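Local coordinates for uncharacterized protein Rv3404c/MT3512 (Mycobacterium tuberculosis, PDB 4PZU) that is of unknown function but belongs to the formyl transferase family, with a C-terminal dimerization domain of the N-formyltransferase type, at residues V80-F83 with R88-A91. Numbering follows the deposited sequence.
Sequences VLSF and RFPA
Val80 and Ser82 share one partner, the ring of Phe89, and show how alternation along a strand lets two residues serve the same face of a sheet. From Val80 the touch is made by the methyl CG1, which stands anti to the backbone N (chi1 176°) and meets the ring at its edge, near the ring plane; Val80 CG1 lies 3.7 Å from Phe89 CE2. It is a purely apolar contact, and the two side chains run at a slant to one another. Leu81, next in line, sends its side chain to the other face of the sheet. Ser82 returns to the side of Val80, and its CB and OG are both 4.0 Å from Phe89 CZ. Its chi1 of 61° places OG where this buried hydroxyl can hydrogen-bond to Asn101 OD1 in the adjacent strand while still packing against the aromatic carbon. No hydrogen bond joins the two segments, whose nearest CA atoms, those of Ser82 and Phe89, are 10.1 Å apart: contact from 88-91 is made by the Phe89 ring, reaching in from the loop just before Pro90, the N-cap of helix 91-96. Both segments belong to the formyl transferase family region, and the contact packs the loop after strand 79-83 onto its six-stranded mixed sheet, where 79-83 is an inner strand running parallel to both 25-29 and 98-103. Beside the ring of Phe89 lie Leu28 and Cys99 from these two strands and Ile133 from a loop, whereas Phe83 packs on helix 32-45 across the sheet.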
loop_
_atom_site.group_PDB
_atom_site.type_symbol
_atom_site.label_atom_id
_atom_site.label_comp_id
_atom_site.label_asym_id
_atom_site.label_seq_id
_atom_site.Cartn_x
_atom_site.Cartn_y
_atom_site.Cartn_z
ATOM N N VAL A 80 4.551 25.731 33.089
ATOM C CA VAL A 80 5.286 24.969 32.090
ATOM C C VAL A 80 4.270 24.124 31.338
ATOM O O VAL A 80 3.534 23.308 31.923
ATOM C CB VAL A 80 6.406 24.074 32.691
ATOM C CG1 VAL A 80 7.036 23.251 31.602
ATOM C CG2 VAL A 80 7.511 24.906 33.359
ATOM N N LEU A 81 4.220 24.340 30.033
ATOM C CA LEU A 81 3.249 23.664 29.190
ATOM C C LEU A 81 4.021 22.874 28.119
ATOM O O LEU A 81 4.652 23.471 27.252
ATOM C CB LEU A 81 2.280 24.708 28.563
ATOM C CG LEU A 81 1.242 24.206 27.542
ATOM C CD1 LEU A 81 0.380 23.173 28.229
ATOM C CD2 LEU A 81 0.382 25.344 26.957
ATOM N N SER A 82 4.007 21.545 28.192
ATOM C CA SER A 82 4.752 20.750 27.211
ATOM C C SER A 82 3.814 20.113 26.220
ATOM O O SER A 82 2.626 19.923 26.513
ATOM C CB SER A 82 5.598 19.677 27.920
ATOM O OG SER A 82 4.749 18.812 28.647
ATOM N N PHE A 83 4.333 19.763 25.045
ATOM C CA PHE A 83 3.519 19.085 24.039
ATOM C C PHE A 83 4.241 17.795 23.627
ATOM O O PHE A 83 5.417 17.870 23.249
ATOM C CB PHE A 83 3.375 19.972 22.784
ATOM C CG PHE A 83 2.530 21.216 22.986
ATOM C CD1 PHE A 83 3.023 22.306 23.697
ATOM C CD2 PHE A 83 1.233 21.290 22.451
ATOM C CE1 PHE A 83 2.250 23.428 23.881
ATOM C CE2 PHE A 83 0.442 22.434 22.644
ATOM C CZ PHE A 83 0.950 23.502 23.362
ATOM N N ARG A 88 10.020 11.935 31.457
ATOM C CA ARG A 88 9.390 12.364 32.696
ATOM C C ARG A 88 10.067 13.602 33.269
ATOM O O ARG A 88 11.274 13.799 33.130
ATOM C CB ARG A 88 9.346 11.214 33.693
ATOM C CG ARG A 88 8.510 10.049 33.157
ATOM C CD ARG A 88 9.053 8.707 33.620
ATOM N NE ARG A 88 8.969 8.589 35.069
ATOM C CZ ARG A 88 9.506 7.605 35.782
ATOM N NH1 ARG A 88 10.191 6.637 35.192
ATOM N NH2 ARG A 88 9.371 7.595 37.106
ATOM N N PHE A 89 9.263 14.456 33.878
ATOM C CA PHE A 89 9.741 15.713 34.395
ATOM C C PHE A 89 10.385 15.442 35.717
ATOM O O PHE A 89 9.915 14.573 36.448
ATOM C CB PHE A 89 8.585 16.693 34.613
ATOM C CG PHE A 89 8.296 17.593 33.430
ATOM C CD1 PHE A 89 8.472 17.153 32.120
ATOM C CD2 PHE A 89 7.798 18.874 33.634
ATOM C CE1 PHE A 89 8.185 17.980 31.043
ATOM C CE2 PHE A 89 7.511 19.706 32.561
ATOM C CZ PHE A 89 7.708 19.259 31.264
ATOM N N PRO A 90 11.447 16.208 36.038
ATOM C CA PRO A 90 12.042 16.177 37.368
ATOM C C PRO A 90 10.987 16.445 38.400
ATOM O O PRO A 90 10.192 17.366 38.247
ATOM C CB PRO A 90 13.041 17.344 37.367
ATOM C CG PRO A 90 12.999 17.938 35.991
ATOM C CD PRO A 90 12.204 17.047 35.095
ATOM N N ALA A 91 11.003 15.643 39.451
ATOM C CA ALA A 91 10.106 15.799 40.586
ATOM C C ALA A 91 10.103 17.210 41.179
ATOM O O ALA A 91 9.043 17.750 41.475
ATOM C CB ALA A 91 10.458 14.754 41.648
#